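Local coordinates for protein glycine betaine/carnitine/choline ABC transporter (Staphylococcus aureus subsp. aureus Mu50, PDB 3O66) that probably binds glycine betaine, carnitine or choline outside the membrane and delivers it to the permease of an ABC import system, at residues N9-T14 with A63-V68; I24-R29 with P42-N47; K141-G146 with L190-G195. One frame throughout, in Å; residues are numbered along the deposited sequence. Where two conformers were deposited one is given.

Interaction 1 (N9-T14 with A63-V68)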
loop_
_atom_site.group_PDB
_atom_site.type_symbol
_atom_site.label_atom_id
_atom_site.label_comp_id
_atom_site.label_asym_id
_atom_site.label_seq_id
_atom_site.Cartn_x
_atom_site.Cartn_y
_atom_site.Cartn_z
ATOM N N ASN A 9 2.008 -1.157 -29.122
ATOM C CA ASN A 9 3.317 -1.713 -28.683
ATOM C C ASN A 9 3.201 -2.618 -27.426
ATOM O O ASN A 9 2.117 -3.150 -27.139
ATOM C CB ASN A 9 4.383 -0.582 -28.546
ATOM C CG ASN A 9 5.780 -1.085 -28.131
ATOM O OD1 ASN A 9 6.426 -1.888 -28.834
ATOM N ND2 ASN A 9 6.255 -0.595 -26.977
ATOM N N ASP A 10 4.284 -2.712 -26.652
ATOM C CA ASP A 10 4.533 -3.810 -25.717
ATOM C C ASP A 10 4.618 -3.353 -24.252
ATOM O O ASP A 10 5.653 -2.844 -23.817
ATOM C CB ASP A 10 5.845 -4.481 -26.136
ATOM C CG ASP A 10 6.252 -5.617 -25.226
ATOM O OD1 ASP A 10 5.359 -6.253 -24.627
ATOM O OD2 ASP A 10 7.476 -5.882 -25.130
ATOM N N VAL A 11 3.542 -3.559 -23.493
ATOM C CA VAL A 11 3.479 -3.096 -22.111
ATOM C C VAL A 11 3.300 -4.318 -21.199
ATOM O O VAL A 11 2.406 -5.153 -21.386
ATOM C CB VAL A 11 2.321 -2.080 -21.893
ATOM C CG1 VAL A 11 2.201 -1.715 -20.436
ATOM C CG2 VAL A 11 2.550 -0.815 -22.706
ATOM N N LYS A 12 4.173 -4.419 -20.216
ATOM C CA LYS A 12 4.069 -5.465 -19.234
ATOM C C LYS A 12 4.156 -4.839 -17.839
ATOM O O LYS A 12 5.060 -4.044 -17.557
ATOM C CB LYS A 12 5.173 -6.495 -19.448
ATOM C CG LYS A 12 5.025 -7.308 -20.743
ATOM C CD LYS A 12 6.346 -8.002 -21.065
ATOM C CE LYS A 12 6.273 -8.808 -22.352
ATOM N NZ LYS A 12 5.719 -10.165 -22.059
ATOM N N ILE A 13 3.200 -5.213 -16.996
ATOM C CA ILE A 13 2.991 -4.622 -15.691
ATOM C C ILE A 13 3.302 -5.661 -14.609
ATOM O O ILE A 13 2.639 -6.730 -14.519
ATOM C CB ILE A 13 1.510 -4.166 -15.512
ATOM C CG1 ILE A 13 1.076 -3.262 -16.680
ATOM C CG2 ILE A 13 1.303 -3.540 -14.116
ATOM C CD1 ILE A 13 -0.433 -2.930 -16.740
ATOM N N THR A 14 4.258 -5.342 -13.747
ATOM C CA THR A 14 4.578 -6.275 -12.687
ATOM C C THR A 14 3.502 -6.229 -11.604
ATOM O O THR A 14 2.977 -5.131 -11.254
ATOM C CB THR A 14 5.905 -5.966 -12.007
ATOM O OG1 THR A 14 5.771 -4.727 -11.292
ATOM C CG2 THR A 14 7.019 -5.885 -13.001
ATOM N N ALA A 63 9.790 -6.061 -17.759
ATOM C CA ALA A 63 8.536 -5.324 -17.711
ATOM C C ALA A 63 8.853 -3.860 -17.738
ATOM O O ALA A 63 10.018 -3.460 -17.528
ATOM C CB ALA A 63 7.728 -5.661 -16.431
ATOM N N ASN A 64 7.829 -3.037 -17.981
ATOM C CA ASN A 64 8.077 -1.604 -18.025
ATOM C C ASN A 64 7.158 -0.749 -17.185
ATOM O O ASN A 64 7.310 0.480 -17.197
ATOM C CB ASN A 64 8.148 -1.090 -19.473
ATOM C CG ASN A 64 7.033 -1.646 -20.354
ATOM O OD1 ASN A 64 6.033 -2.187 -19.860
ATOM N ND2 ASN A 64 7.216 -1.539 -21.667
ATOM N N ILE A 65 6.213 -1.382 -16.469
ATOM C CA ILE A 65 5.340 -0.703 -15.493
ATOM C C ILE A 65 5.280 -1.600 -14.245
ATOM O O ILE A 65 5.269 -2.801 -14.383
ATOM C CB ILE A 65 3.894 -0.497 -16.023
ATOM C CG1 ILE A 65 3.873 0.489 -17.205
ATOM C CG2 ILE A 65 2.936 -0.052 -14.898
ATOM C CD1 ILE A 65 2.479 0.613 -17.878
ATOM N N SER A 66 5.351 -1.007 -13.049
ATOM C CA SER A 66 4.938 -1.681 -11.815
ATOM C C SER A 66 3.574 -1.116 -11.414
ATOM O O SER A 66 3.428 0.104 -11.283
ATOM C CB SER A 66 5.948 -1.434 -10.695
ATOM O OG SER A 66 7.182 -2.112 -10.948
ATOM N N GLY A 67 2.584 -1.987 -11.191
ATOM C CA GLY A 67 1.232 -1.509 -10.863
ATOM C C GLY A 67 1.253 -0.695 -9.575
ATOM O O GLY A 67 0.674 0.405 -9.501
ATOM N N VAL A 68 1.947 -1.213 -8.563
ATOM C CA VAL A 68 2.006 -0.540 -7.264
ATOM C C VAL A 68 3.375 -0.752 -6.625
ATOM O O VAL A 68 3.913 -1.868 -6.611
ATOM C CB VAL A 68 0.817 -0.949 -6.303
ATOM C CG1 VAL A 68 0.919 -2.382 -5.906
ATOM C CG2 VAL A 68 0.764 -0.039 -5.074
HETATM O O HOH W 1 2.416 -4.144 -8.735
#
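Strand 12-16 begins here beside strand 65-70 in parallel pairing, Ile13 opposite Ile65 and Thr14 opposite Ser66. Thr14 N gives the shortest bond of the pairing, 2.8 Å to Ile65 O, and Gly67 N returns an almost straight one to Thr14 O (174°). Upstream, Lys12 O takes two donors at once, Asn64 N and Ile65 N.

The Asn64 side chain then carries the pairing one step further back. Its CG stands in the crowded position between backbone N and carbonyl carbon (chi1 45°), which swings the carboxamide over to the other chain. OD1 accepts from Lys12 N at 2.9 Å, on a lone pair, while ND2 donates in its own amide plane to Asp10 O at 3.0 Å. The amide thus grips the N-H and C=O on either side of Val11, much as a neighbouring strand would.

On the face bearing Ile13 and Ile65, the two isoleucines lie side by side and point the same way, their CG2 atoms 3.9 Å apart. Val11 CG1 presses on Ile65 CD1 at 3.5 Å, a tight methyl contact. Helix 19-35 packs on this face through Leu28 and Ile32.

The other face is partly polar. Ser66 OG donates to Thr14 OG1 at 3.0 Å, and Thr14 OG1 is also bonded to Gln54 of helix 51-60; Thr14 CG2 rests on Ala63 CB. Where the chain turns at Gly67, water 1 links Thr14 O to Val68 N, bridging the strands as they part.

Neighbouring parallel strands in the middle of a sheet, with helices on both faces, are characteristic of the alpha/beta lobes of periplasmic-binding-protein folds, to whose clan this substrate-binding domain belongs.

Interaction 2 (I24-R29 with P42-N47)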
loop_
_atom_site.group_PDB
_atom_site.type_symbol
_atom_site.label_atom_id
_atom_site.label_comp_id
_atom_site.label_asym_id
_atom_site.label_seq_id
_atom_site.Cartn_x
_atom_site.Cartn_y
_atom_site.Cartn_z
ATOM N N ILE A 24 -4.828 -3.106 -8.703
ATOM C CA ILE A 24 -4.275 -1.906 -9.351
ATOM C C ILE A 24 -3.540 -2.226 -10.663
ATOM O O ILE A 24 -3.608 -1.448 -11.611
ATOM C CB ILE A 24 -3.360 -1.159 -8.406
ATOM C CG1 ILE A 24 -4.091 -0.850 -7.098
ATOM C CG2 ILE A 24 -2.836 0.127 -9.060
ATOM C CD1 ILE A 24 -3.147 -0.436 -5.988
ATOM N N SER A 25 -2.852 -3.364 -10.733
ATOM C CA SER A 25 -2.244 -3.785 -12.025
ATOM C C SER A 25 -3.277 -4.046 -13.116
ATOM O O SER A 25 -3.094 -3.656 -14.278
ATOM C CB SER A 25 -1.329 -4.995 -11.837
ATOM O OG SER A 25 -0.331 -4.663 -10.896
ATOM N N HIS A 26 -4.390 -4.676 -12.744
ATOM C CA HIS A 26 -5.434 -4.914 -13.727
ATOM C C HIS A 26 -6.129 -3.628 -14.077
ATOM O O HIS A 26 -6.614 -3.489 -15.201
ATOM C CB HIS A 26 -6.471 -5.934 -13.222
ATOM C CG HIS A 26 -6.043 -7.342 -13.428
ATOM N ND1 HIS A 26 -5.940 -7.911 -14.678
ATOM C CD2 HIS A 26 -5.639 -8.286 -12.548
ATOM C CE1 HIS A 26 -5.513 -9.155 -14.558
ATOM N NE2 HIS A 26 -5.324 -9.407 -13.274
HETATM N N MSE A 27 -6.166 -2.688 -13.131
HETATM C CA MSE A 27 -6.821 -1.413 -13.364
HETATM C C MSE A 27 -6.025 -0.625 -14.399
HETATM O O MSE A 27 -6.612 -0.096 -15.351
HETATM C CB MSE A 27 -6.985 -0.654 -12.042
HETATM C CG MSE A 27 -7.872 0.537 -12.080
HETATM SE SE MSE A 27 -7.798 1.404 -10.307
HETATM C CE MSE A 27 -8.723 0.095 -9.174
ATOM N N LEU A 28 -4.690 -0.635 -14.271
ATOM C CA LEU A 28 -3.827 0.007 -15.279
ATOM C C LEU A 28 -3.979 -0.682 -16.620
ATOM O O LEU A 28 -4.054 -0.017 -17.654
ATOM C CB LEU A 28 -2.349 -0.006 -14.857
ATOM C CG LEU A 28 -1.982 0.950 -13.718
ATOM C CD1 LEU A 28 -0.557 0.657 -13.253
ATOM C CD2 LEU A 28 -2.115 2.411 -14.144
ATOM N N ARG A 29 -4.063 -2.014 -16.611
ATOM C CA ARG A 29 -4.159 -2.761 -17.879
ATOM C C ARG A 29 -5.441 -2.357 -18.618
ATOM O O ARG A 29 -5.425 -2.079 -19.844
ATOM C CB ARG A 29 -4.133 -4.287 -17.632
ATOM C CG ARG A 29 -4.466 -5.111 -18.878
ATOM C CD ARG A 29 -4.523 -6.607 -18.539
ATOM N NE ARG A 29 -5.658 -6.955 -17.662
ATOM C CZ ARG A 29 -6.891 -7.215 -18.083
ATOM N NH1 ARG A 29 -7.184 -7.182 -19.380
ATOM N NH2 ARG A 29 -7.837 -7.529 -17.203
ATOM N N PRO A 42 -1.952 -4.324 -22.490
ATOM C CA PRO A 42 -0.860 -4.728 -21.599
ATOM C C PRO A 42 -1.091 -6.126 -21.019
ATOM O O PRO A 42 -2.243 -6.584 -20.936
ATOM C CB PRO A 42 -0.944 -3.692 -20.474
ATOM C CG PRO A 42 -1.652 -2.516 -21.103
ATOM C CD PRO A 42 -2.698 -3.174 -21.945
ATOM N N THR A 43 -0.013 -6.802 -20.629
ATOM C CA THR A 43 -0.138 -8.056 -19.889
ATOM C C THR A 43 0.576 -7.926 -18.554
ATOM O O THR A 43 1.374 -7.022 -18.372
ATOM C CB THR A 43 0.398 -9.270 -20.688
ATOM O OG1 THR A 43 1.802 -9.113 -20.891
ATOM C CG2 THR A 43 -0.314 -9.357 -22.048
ATOM N N LEU A 44 0.287 -8.829 -17.626
ATOM C CA LEU A 44 0.877 -8.747 -16.312
ATOM C C LEU A 44 2.014 -9.741 -16.174
ATOM O O LEU A 44 1.966 -10.828 -16.749
ATOM C CB LEU A 44 -0.160 -9.017 -15.213
ATOM C CG LEU A 44 -1.022 -7.889 -14.647
ATOM C CD1 LEU A 44 -1.704 -7.018 -15.713
ATOM C CD2 LEU A 44 -2.047 -8.482 -13.672
ATOM N N VAL A 45 3.033 -9.326 -15.430
ATOM C CA VAL A 45 4.068 -10.234 -14.929
ATOM C C VAL A 45 3.688 -10.430 -13.469
ATOM O O VAL A 45 4.049 -9.640 -12.587
ATOM C CB VAL A 45 5.483 -9.658 -15.109
ATOM C CG1 VAL A 45 6.531 -10.611 -14.535
ATOM C CG2 VAL A 45 5.777 -9.404 -16.613
ATOM N N ASN A 46 2.913 -11.481 -13.246
ATOM C CA ASN A 46 2.118 -11.638 -12.041
ATOM C C ASN A 46 2.816 -12.519 -11.013
ATOM O O ASN A 46 3.824 -13.164 -11.319
ATOM C CB ASN A 46 0.749 -12.238 -12.415
ATOM C CG ASN A 46 -0.390 -11.667 -11.578
ATOM O OD1 ASN A 46 -0.167 -11.139 -10.472
ATOM N ND2 ASN A 46 -1.625 -11.813 -12.077
ATOM N N ASN A 47 2.272 -12.500 -9.793
ATOM C CA ASN A 47 2.716 -13.318 -8.657
ATOM C C ASN A 47 4.167 -13.153 -8.230
ATOM O O ASN A 47 4.816 -14.124 -7.819
ATOM C CB ASN A 47 2.399 -14.797 -8.903
ATOM C CG ASN A 47 0.921 -15.039 -9.127
ATOM O OD1 ASN A 47 0.535 -15.648 -10.120
ATOM N ND2 ASN A 47 0.081 -14.548 -8.212
#
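Arg29 leaves helix 19-35 with CB already directed at the strand that follows, and its CG is anti to the backbone N (chi1 170°), so the aliphatic part runs along the helix-strand seam. CB lies 4.1 Å from Leu44 CD1. CG passes obliquely over the Pro42 ring, 4.0 Å from Pro42 CD, and the next carbon, CD, sits 3.3 Å from Pro42 O. A turn about the CG-CD bond (chi3 68°) brings the guanidinium back to its own helix. There NE and NH2 both donate to one atom, His26 ND1, at 3.1 and 3.2 Å; the acceptor lies close to the guanidinium plane, and NE in turn lies near the plane of the imidazole. ND1 therefore serves as the acceptor, consistent with a neutral ring whose proton is on NE2. The remaining nitrogen, NH1, forms a salt bridge with Glu33 one turn further on, so both ends of the guanidinium are held along the helix surface.

This side-on grip helps to fix the rotation of the His26 ring, and Leu44 uses one of its faces. Leu44 CD2 stands over the imidazole in a CH-pi contact, 3.6 Å from the centroid of the His26 ring and displaced toward the NE2 rim, and also touches Ser25 CB. The sister methyl, CD1, reaches Arg29 CD and Ser25 O. Ala268 and Ala271 of helix 267-277 also pack against His26.

The axes of 24-29 and 43-47 run nearly antiparallel (162°) and approach to 8.9 Å. No hydrogen bond passes between 24-29 and 42-47; nearby, Gln22, earlier in the helix, bonds to Asn46 OD1. Packing of this kind, a helix lying back over the strand it leads into, belongs to the beta-alpha-beta unit of strand 12-16, helix 19-35 and strand 43-48.

Interaction 3 (K141-G146 with L190-G195)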
loop_
_atom_site.group_PDB
_atom_site.type_symbol
_atom_site.label_atom_id
_atom_site.label_comp_id
_atom_site.label_asym_id
_atom_site.label_seq_id
_atom_site.Cartn_x
_atom_site.Cartn_y
_atom_site.Cartn_z
ATOM N N LYS A 141 -1.468 -0.204 29.432
ATOM C CA LYS A 141 -1.078 -1.134 30.495
ATOM C C LYS A 141 -2.119 -2.217 30.727
ATOM O O LYS A 141 -1.800 -3.287 31.220
ATOM C CB LYS A 141 -0.813 -0.397 31.810
ATOM C CG LYS A 141 -2.023 0.381 32.328
ATOM C CD LYS A 141 -1.691 1.221 33.547
ATOM C CE LYS A 141 -2.732 2.335 33.716
ATOM N NZ LYS A 141 -2.532 3.046 35.026
ATOM N N ASP A 142 -3.360 -1.927 30.367
ATOM C CA ASP A 142 -4.459 -2.861 30.565
ATOM C C ASP A 142 -4.904 -3.512 29.251
ATOM O O ASP A 142 -5.909 -4.227 29.216
ATOM C CB ASP A 142 -5.638 -2.128 31.239
ATOM C CG ASP A 142 -5.263 -1.545 32.597
ATOM O OD1 ASP A 142 -4.570 -2.238 33.386
ATOM O OD2 ASP A 142 -5.664 -0.390 32.879
ATOM N N LEU A 143 -4.156 -3.284 28.176
ATOM C CA LEU A 143 -4.581 -3.748 26.837
ATOM C C LEU A 143 -3.704 -4.890 26.284
ATOM O O LEU A 143 -2.542 -4.999 26.642
ATOM C CB LEU A 143 -4.604 -2.575 25.848
ATOM C CG LEU A 143 -5.631 -1.461 26.145
ATOM C CD1 LEU A 143 -5.548 -0.298 25.139
ATOM C CD2 LEU A 143 -7.060 -2.009 26.209
ATOM N N ARG A 144 -4.282 -5.718 25.413
ATOM C CA ARG A 144 -3.580 -6.796 24.716
ATOM C C ARG A 144 -3.242 -6.334 23.280
ATOM O O ARG A 144 -4.158 -5.992 22.503
ATOM C CB ARG A 144 -4.471 -8.063 24.663
ATOM C CG ARG A 144 -4.884 -8.607 26.044
ATOM C CD ARG A 144 -6.106 -9.540 25.941
ATOM N NE ARG A 144 -7.274 -8.792 25.479
ATOM C CZ ARG A 144 -8.421 -9.351 25.086
ATOM N NH1 ARG A 144 -8.572 -10.666 25.112
ATOM N NH2 ARG A 144 -9.425 -8.586 24.666
ATOM N N LEU A 145 -1.941 -6.282 22.965
ATOM C CA LEU A 145 -1.425 -6.014 21.603
ATOM C C LEU A 145 -1.035 -7.296 20.829
ATOM O O LEU A 145 -0.324 -8.144 21.361
ATOM C CB LEU A 145 -0.201 -5.090 21.646
ATOM C CG LEU A 145 0.488 -4.712 20.322
ATOM C CD1 LEU A 145 -0.443 -3.913 19.384
ATOM C CD2 LEU A 145 1.767 -3.911 20.608
ATOM N N GLY A 146 -1.496 -7.407 19.586
ATOM C CA GLY A 146 -1.024 -8.446 18.638
ATOM C C GLY A 146 -0.212 -7.762 17.548
ATOM O O GLY A 146 -0.627 -6.710 17.040
ATOM N N LEU A 190 -7.686 -9.721 20.975
ATOM C CA LEU A 190 -6.767 -8.605 21.137
ATOM C C LEU A 190 -7.582 -7.326 21.380
ATOM O O LEU A 190 -8.745 -7.247 21.004
ATOM C CB LEU A 190 -5.939 -8.386 19.857
ATOM C CG LEU A 190 -5.054 -9.521 19.358
ATOM C CD1 LEU A 190 -4.474 -9.151 18.012
ATOM C CD2 LEU A 190 -3.956 -9.841 20.386
ATOM N N ASP A 191 -6.949 -6.322 21.969
ATOM C CA ASP A 191 -7.552 -5.000 22.066
ATOM C C ASP A 191 -6.990 -4.071 20.998
ATOM O O ASP A 191 -7.677 -3.146 20.544
ATOM C CB ASP A 191 -7.306 -4.424 23.452
ATOM C CG ASP A 191 -7.883 -5.311 24.560
ATOM O OD1 ASP A 191 -9.106 -5.622 24.521
ATOM O OD2 ASP A 191 -7.108 -5.724 25.446
ATOM N N VAL A 192 -5.736 -4.317 20.628
ATOM C CA VAL A 192 -4.999 -3.509 19.644
ATOM C C VAL A 192 -4.155 -4.458 18.767
ATOM O O VAL A 192 -3.561 -5.447 19.279
ATOM C CB VAL A 192 -4.057 -2.487 20.360
ATOM C CG1 VAL A 192 -3.343 -1.586 19.339
ATOM C CG2 VAL A 192 -4.815 -1.632 21.349
ATOM N N ALA A 193 -4.085 -4.163 17.461
ATOM C CA ALA A 193 -3.297 -4.943 16.525
ATOM C C ALA A 193 -2.410 -3.981 15.749
ATOM O O ALA A 193 -2.824 -2.833 15.458
ATOM C CB ALA A 193 -4.213 -5.716 15.553
ATOM N N LEU A 194 -1.191 -4.412 15.460
ATOM C CA LEU A 194 -0.376 -3.720 14.468
ATOM C C LEU A 194 -0.578 -4.463 13.142
ATOM O O LEU A 194 -0.021 -5.552 12.925
ATOM C CB LEU A 194 1.090 -3.743 14.884
ATOM C CG LEU A 194 2.018 -2.938 13.950
ATOM C CD1 LEU A 194 1.686 -1.406 13.946
ATOM C CD2 LEU A 194 3.412 -3.198 14.408
ATOM N N GLY A 195 -1.382 -3.895 12.261
ATOM C CA GLY A 195 -1.837 -4.593 11.018
ATOM C C GLY A 195 -1.362 -3.797 9.827
ATOM O O GLY A 195 -0.648 -2.824 10.002
#
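A carboxylate held side-on by an arginine marks the entrance to this parallel strand pair. In Arg144, CG is anti to the carbonyl carbon (chi1 -59°), and a bend at chi3 (-64°) folds the guanidinium over to Asp191, whose CG is likewise anti to its own carbonyl carbon. NE meets OD2 and NH2 meets OD1, in a salt bridge whose two N-H...O hydrogen bonds are almost straight; NH2 to OD1 of Asp191 measures 3.0 Å. Both oxygens lie in the guanidinium plane, yet they are approached from above the carboxylate, because the two flat groups are 51° apart. The anti lone pair of OD2 is thereby left to the backbone N of Arg144, at 2.8 Å. Arg144 O completes the knot by accepting from the N-H groups of both Asp191 and Val192.

Leu143 CD2 packs against the aspartate end of the pair, 3.7 Å from Asp191 CB. Leu145 has CG anti to the backbone N, which extends CD1 to Val192 CG1 at 3.7 Å on the face these two residues share.

Ala193, paired with Gly146, puts its methyl on the other face. Leu190 lays both its methyls directly against the bare CA of this glycine, CD1 3.6 Å from Gly146 CA. The parallel pattern, begun by Val192 N to Arg144 O, continues as Gly146 N donates to Val192 O, and Leu194 N to Gly146 O nearly along the C=O axis.

Strand 144-148 lies between strands 172-176 and 192-196, and strand 116-120 flanks the latter. Helix 181-186 packs against Leu190 and Ala193 through Leu185, while Phe170 touches both Leu145 and Val192, and Phe118 of strand 116-120 touches Leu145.

In the fold
Interactions 1 and 2 form one block, their centres 7 Å apart, with interaction 2 nested inside the chain loop that interaction 1 closes. They share a mixed sheet in which strand 12-16 lies between 43-48 and 65-70; backbone bonds between Ile13 and both Thr43 and Val45 tie them directly. Interaction 3 follows later in the chain, about 39 Å from interaction 1 and 36 Å from interaction 2, centre to centre. It lies on the opposite side of the chain's centre, in a second mixed sheet. Two such separate sheets fit the two-lobed design of substrate-binding proteins, in which ligand is generally held in the cleft between lobes.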